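Side-chain contacts in 4-hydroxybutyrate CoA-transferase (Porphyromonas gingivalis, PDB 3EH7), which probably transfers coenzyme A between acyl-CoA thioesters and small carboxylic acids such as acetate: residues 20-25 / 122-127; 340-345 / 382-387. All coordinates share one frame; numbering follows the deposited sequence.

Interaction 1: 20-25 / 122-127; sequences EAVKHI and VAIVQL
Ile25 makes the larger share of the apolar contact between 20-25 and strand 122-127, meeting two side chains that stand on the same face of the strand. Its CG1 rests 4.2 Å from CG1 of Val122, the two side chains crossing at about a right angle. One carbon further out, CD1 of Ile25 lies 4.2 Å from CD1 of Ile124. The extended end of Ile25 (chi2 175°) carries that methyl past Val122 to the next inward-facing residue of the strand. With CG1 anti to the backbone N (chi1 -180°), Val122 turns this methyl to Ile25. Val22 adds a looser touch from the helix, with CG1 at 4.4 Å from CD1 of Ile124, so the Ile124 methyl is approached by both Val22 and Ile25. All four residues are buried, and the spacings are those of relaxed van der Waals packing.

Strand 122-127 lies inside the six-stranded parallel sheet of the N-terminal domain, between strands 154-160 and 30-33, an arrangement consistent with the Rossmann-like clan of this family. Helix 18-22 packs on part of one face of that sheet, beside helix 41-49. Leu47, Cys43 and Ala46 of the latter pack on the same apolar cluster, and Val31 of strand 30-33 touches both isoleucines.

Backbone bonding bends the chain: a type I turn runs from Val22 to Ile25, with Ile25 N bonded to Val22 O at 3.0 Å, and Ile25 points toward the strand.

The polar side chains of 20-25 bond to one another rather than to the strand. His24 NE2 donates to Glu20 OE2 at 3.1 Å, arriving from above the carboxylate plane, 51° out of it, while the imidazole also stacks with Tyr179. The other oxygen, Glu20 OE1, forms a salt bridge with Lys23 NZ at 3.2 Å, weak as a hydrogen bond.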
loop_
_atom_site.group_PDB
_atom_site.type_symbol
_atom_site.label_atom_id
_atom_site.label_comp_id
_atom_site.label_asym_id
_atom_site.label_seq_id
_atom_site.Cartn_x
_atom_site.Cartn_y
_atom_site.Cartn_z
ATOM N N GLU A 20 13.545 28.857 -30.087
ATOM C CA GLU A 20 12.658 28.424 -31.167
ATOM C C GLU A 20 11.810 27.200 -30.734
ATOM O O GLU A 20 10.602 27.170 -30.961
ATOM C CB GLU A 20 13.496 28.092 -32.399
ATOM C CG GLU A 20 12.756 27.490 -33.598
ATOM C CD GLU A 20 11.593 28.339 -34.100
ATOM O OE1 GLU A 20 11.641 29.591 -33.934
ATOM O OE2 GLU A 20 10.639 27.736 -34.666
ATOM N N ALA A 21 12.444 26.220 -30.098
ATOM C CA ALA A 21 11.742 25.005 -29.649
ATOM C C ALA A 21 10.614 25.317 -28.662
ATOM O O ALA A 21 9.473 24.943 -28.914
ATOM C CB ALA A 21 12.734 23.950 -29.047
ATOM N N VAL A 22 10.910 26.020 -27.565
ATOM C CA VAL A 22 9.911 26.208 -26.499
ATOM C C VAL A 22 8.769 27.139 -26.930
ATOM O O VAL A 22 7.688 27.140 -26.323
ATOM C CB VAL A 22 10.536 26.723 -25.147
ATOM C CG1 VAL A 22 11.642 25.797 -24.677
ATOM C CG2 VAL A 22 11.035 28.189 -25.254
ATOM N N LYS A 23 9.028 27.926 -27.971
ATOM C CA LYS A 23 8.041 28.812 -28.608
ATOM C C LYS A 23 6.723 28.087 -28.951
ATOM O O LYS A 23 5.655 28.704 -28.953
ATOM C CB LYS A 23 8.654 29.390 -29.888
ATOM C CG LYS A 23 7.981 30.607 -30.456
ATOM C CD LYS A 23 8.645 31.040 -31.773
ATOM C CE LYS A 23 8.449 29.998 -32.896
ATOM N NZ LYS A 23 8.573 30.591 -34.277
ATOM N N HIS A 24 6.814 26.791 -29.252
ATOM C CA HIS A 24 5.666 25.987 -29.685
ATOM C C HIS A 24 4.835 25.404 -28.552
ATOM O O HIS A 24 3.870 24.688 -28.805
ATOM C CB HIS A 24 6.141 24.880 -30.639
ATOM C CG HIS A 24 6.879 25.414 -31.824
ATOM N ND1 HIS A 24 6.240 26.002 -32.891
ATOM C CD2 HIS A 24 8.204 25.501 -32.087
ATOM C CE1 HIS A 24 7.135 26.407 -33.775
ATOM N NE2 HIS A 24 8.336 26.114 -33.310
ATOM N N ILE A 25 5.205 25.713 -27.313
ATOM C CA ILE A 25 4.360 25.408 -26.175
ATOM C C ILE A 25 3.269 26.461 -26.129
ATOM O O ILE A 25 3.535 27.620 -26.413
ATOM C CB ILE A 25 5.119 25.472 -24.854
ATOM C CG1 ILE A 25 6.332 24.530 -24.866
ATOM C CG2 ILE A 25 4.166 25.123 -23.694
ATOM C CD1 ILE A 25 7.197 24.649 -23.623
ATOM N N VAL A 122 3.438 18.485 -23.611
ATOM C CA VAL A 122 4.795 18.689 -24.090
ATOM C C VAL A 122 5.777 17.968 -23.167
ATOM O O VAL A 122 5.663 18.064 -21.945
ATOM C CB VAL A 122 5.136 20.171 -24.149
ATOM C CG1 VAL A 122 6.561 20.382 -24.659
ATOM C CG2 VAL A 122 4.169 20.881 -25.055
ATOM N N ALA A 123 6.697 17.206 -23.757
ATOM C CA ALA A 123 7.783 16.565 -23.021
ATOM C C ALA A 123 9.064 17.212 -23.506
ATOM O O ALA A 123 9.353 17.201 -24.711
ATOM C CB ALA A 123 7.826 15.056 -23.293
ATOM N N ILE A 124 9.816 17.813 -22.590
ATOM C CA ILE A 124 11.147 18.304 -22.924
ATOM C C ILE A 124 12.110 17.353 -22.221
ATOM O O ILE A 124 12.246 17.395 -20.993
ATOM C CB ILE A 124 11.390 19.758 -22.511
ATOM C CG1 ILE A 124 10.242 20.658 -22.938
ATOM C CG2 ILE A 124 12.638 20.291 -23.192
ATOM C CD1 ILE A 124 10.460 22.137 -22.588
ATOM N N VAL A 125 12.750 16.485 -23.004
ATOM C CA VAL A 125 13.660 15.523 -22.441
ATOM C C VAL A 125 15.102 15.747 -22.899
ATOM O O VAL A 125 15.358 15.984 -24.077
ATOM C CB VAL A 125 13.181 14.066 -22.696
ATOM C CG1 VAL A 125 11.892 13.823 -21.904
ATOM C CG2 VAL A 125 13.020 13.754 -24.193
ATOM N N GLN A 126 16.031 15.646 -21.950
ATOM C CA GLN A 126 17.441 15.638 -22.262
ATOM C C GLN A 126 17.916 14.226 -22.673
ATOM O O GLN A 126 17.570 13.235 -22.043
ATOM C CB GLN A 126 18.267 16.197 -21.113
ATOM C CG GLN A 126 19.690 16.413 -21.530
ATOM C CD GLN A 126 20.620 16.813 -20.422
ATOM O OE1 GLN A 126 21.826 16.854 -20.640
ATOM N NE2 GLN A 126 20.082 17.135 -19.238
ATOM N N LEU A 127 18.698 14.170 -23.750
ATOM C CA LEU A 127 19.130 12.910 -24.344
ATOM C C LEU A 127 20.613 12.905 -24.684
ATOM O O LEU A 127 21.238 13.956 -24.866
ATOM C CB LEU A 127 18.330 12.631 -25.619
ATOM C CG LEU A 127 16.793 12.634 -25.580
ATOM C CD1 LEU A 127 16.249 12.741 -27.019
ATOM C CD2 LEU A 127 16.220 11.396 -24.865
#

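Interaction 2: 340-345 / 382-387; sequences GQVDYV and VTTLRN
The axes of helix 341-345 and the weakly bonded strand 382-384 approach to 8.3 Å, their N-to-C directions 40° apart, and the backbones come nearest at Val342 and Thr384, whose CA atoms are 5.7 Å apart. Val342 sits against both threonines of the strand. Its CB lies 3.5 Å from the carbonyl oxygen of Thr383, and CG2 of Val342 is nearly as close to that oxygen, at 3.6 Å. Its chi1 of 59° wedges CG1 between the backbone N and the carbonyl carbon and sets CG2 opposite the N. Thr384 OG1 also meets the valine, 3.7 Å from CB of Val342, as the two side chains slide past each other in opposite directions.

One helical turn on, Val345 and Thr384 reach toward each other tip to tip, CG1 of Val345 standing 4.1 Å from CG2 of Thr384. With chi1 at -64°, Thr384 divides its two branches: the hydroxyl goes to Val342 and the methyl to Val345. Met358 also packs on Thr384, while Phe105 touches Val342.

Thr383 and Thr384 both face Val325 of the neighbouring antiparallel strand, a classic beta bulge in what is, within this chain, the outermost strand of a small mixed sheet. Helix 341-350 packs between this small sheet and the large mixed sheet, through Val345 on Met358 and Ser356 of strand 355-359. Around Val382 the strand reaches the subunit interface, where Val382 N bonds to Gln324 of the second subunit and the Val382 side chain packs on Val382 of that subunit.

Between helix and strand, aliphatic carbons of the helix meet one carbonyl oxygen, one hydroxyl and one methyl of the strand, so the segments meet by van der Waals contact and shape, without directional bonds between them.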
loop_
_atom_site.group_PDB
_atom_site.type_symbol
_atom_site.label_atom_id
_atom_site.label_comp_id
_atom_site.label_asym_id
_atom_site.label_seq_id
_atom_site.Cartn_x
_atom_site.Cartn_y
_atom_site.Cartn_z
ATOM N N GLY A 340 8.643 7.927 -3.986
ATOM C CA GLY A 340 8.882 6.553 -4.374
ATOM C C GLY A 340 9.157 5.591 -3.227
ATOM O O GLY A 340 9.146 4.378 -3.418
ATOM N N GLN A 341 9.387 6.103 -2.019
ATOM C CA GLN A 341 9.830 5.239 -0.922
ATOM C C GLN A 341 8.802 4.163 -0.553
ATOM O O GLN A 341 9.164 3.006 -0.334
ATOM C CB GLN A 341 10.310 6.043 0.301
ATOM C CG GLN A 341 9.294 6.895 1.004
ATOM C CD GLN A 341 9.917 7.749 2.108
ATOM O OE1 GLN A 341 10.784 8.574 1.843
ATOM N NE2 GLN A 341 9.463 7.559 3.338
ATOM N N VAL A 342 7.519 4.526 -0.528
ATOM C CA VAL A 342 6.487 3.546 -0.195
ATOM C C VAL A 342 6.466 2.401 -1.196
ATOM O O VAL A 342 6.148 1.274 -0.831
ATOM C CB VAL A 342 5.094 4.191 -0.089
ATOM C CG1 VAL A 342 4.704 4.863 -1.413
ATOM C CG2 VAL A 342 4.014 3.151 0.364
ATOM N N ASP A 343 6.829 2.656 -2.456
ATOM C CA ASP A 343 6.886 1.584 -3.449
ATOM C C ASP A 343 7.844 0.508 -2.964
ATOM O O ASP A 343 7.587 -0.696 -3.099
ATOM C CB ASP A 343 7.360 2.079 -4.837
ATOM C CG ASP A 343 6.473 3.175 -5.451
ATOM O OD1 ASP A 343 5.359 3.434 -4.907
ATOM O OD2 ASP A 343 6.884 3.793 -6.513
ATOM N N TYR A 344 8.966 0.946 -2.394
ATOM C CA TYR A 344 9.998 0.046 -1.912
ATOM C C TYR A 344 9.635 -0.592 -0.564
ATOM O O TYR A 344 10.010 -1.712 -0.311
ATOM C CB TYR A 344 11.376 0.749 -1.874
ATOM C CG TYR A 344 11.932 0.871 -3.267
ATOM C CD1 TYR A 344 12.664 -0.176 -3.855
ATOM C CD2 TYR A 344 11.650 1.977 -4.035
ATOM C CE1 TYR A 344 13.116 -0.087 -5.155
ATOM C CE2 TYR A 344 12.086 2.058 -5.353
ATOM C CZ TYR A 344 12.806 1.027 -5.900
ATOM O OH TYR A 344 13.205 1.132 -7.200
ATOM N N VAL A 345 8.881 0.096 0.281
ATOM C CA VAL A 345 8.406 -0.545 1.515
ATOM C C VAL A 345 7.521 -1.704 1.098
ATOM O O VAL A 345 7.671 -2.824 1.595
ATOM C CB VAL A 345 7.632 0.435 2.388
ATOM C CG1 VAL A 345 6.916 -0.297 3.583
ATOM C CG2 VAL A 345 8.549 1.575 2.839
ATOM N N VAL A 382 0.217 11.322 5.523
ATOM C CA VAL A 382 0.824 10.030 5.720
ATOM C C VAL A 382 1.277 9.455 4.370
ATOM O O VAL A 382 0.532 9.505 3.393
ATOM C CB VAL A 382 -0.130 9.047 6.483
ATOM C CG1 VAL A 382 0.485 7.656 6.546
ATOM C CG2 VAL A 382 -0.413 9.582 7.908
ATOM N N THR A 383 2.512 8.960 4.297
ATOM C CA THR A 383 3.033 8.428 3.046
ATOM C C THR A 383 3.349 6.947 3.117
ATOM O O THR A 383 3.374 6.274 2.073
ATOM C CB THR A 383 4.245 9.229 2.499
ATOM O OG1 THR A 383 5.277 9.292 3.489
ATOM C CG2 THR A 383 3.799 10.681 2.131
ATOM N N THR A 384 3.558 6.431 4.319
ATOM C CA THR A 384 3.636 4.985 4.542
ATOM C C THR A 384 2.760 4.642 5.747
ATOM O O THR A 384 2.872 5.288 6.773
ATOM C CB THR A 384 5.113 4.520 4.743
ATOM O OG1 THR A 384 5.854 4.767 3.534
ATOM C CG2 THR A 384 5.185 3.065 5.035
ATOM N N LEU A 385 1.873 3.646 5.604
ATOM C CA LEU A 385 0.829 3.357 6.589
ATOM C C LEU A 385 1.429 2.720 7.836
ATOM O O LEU A 385 2.428 1.985 7.755
ATOM C CB LEU A 385 -0.231 2.394 5.982
ATOM C CG LEU A 385 -1.072 2.927 4.801
ATOM C CD1 LEU A 385 -1.750 1.766 4.016
ATOM C CD2 LEU A 385 -2.117 3.931 5.325
ATOM N N ARG A 386 0.823 2.944 8.987
ATOM C CA ARG A 386 1.326 2.286 10.198
ATOM C C ARG A 386 1.344 0.744 10.049
ATOM O O ARG A 386 2.202 0.062 10.603
ATOM C CB ARG A 386 0.541 2.704 11.439
ATOM C CG ARG A 386 -0.791 2.051 11.554
ATOM C CD ARG A 386 -1.594 2.413 12.808
ATOM N NE ARG A 386 -2.923 1.829 12.649
ATOM C CZ ARG A 386 -3.852 1.758 13.588
ATOM N NH1 ARG A 386 -3.655 2.269 14.805
ATOM N NH2 ARG A 386 -5.002 1.191 13.297
ATOM N N ASN A 387 0.394 0.217 9.293
ATOM C CA ASN A 387 0.288 -1.231 9.052
ATOM C C ASN A 387 1.412 -1.775 8.209
ATOM O O ASN A 387 1.552 -2.975 8.146
ATOM C CB ASN A 387 -1.059 -1.621 8.394
ATOM C CG ASN A 387 -2.268 -1.402 9.314
ATOM O OD1 ASN A 387 -2.119 -1.034 10.476
ATOM N ND2 ASN A 387 -3.462 -1.633 8.798
#

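Interactions 1 and 2 lie on opposite sides of the chain's centre, their own centres 34 Å apart and their nearest atoms about 19 Å apart, so they do not touch. They follow in series along the chain, interaction 1 in the N-terminal acetyl-CoA hydrolase/transferase domain and interaction 2 in the C-terminal one. Both set a helical or turn segment against a strand, but in interaction 1 that strand is inside a parallel sheet and the contact is wholly hydrocarbon, whereas in interaction 2 it is the outermost strand of a small sheet within this chain and brings polar oxygens against valines. Only the second has residues in touch with the other subunit.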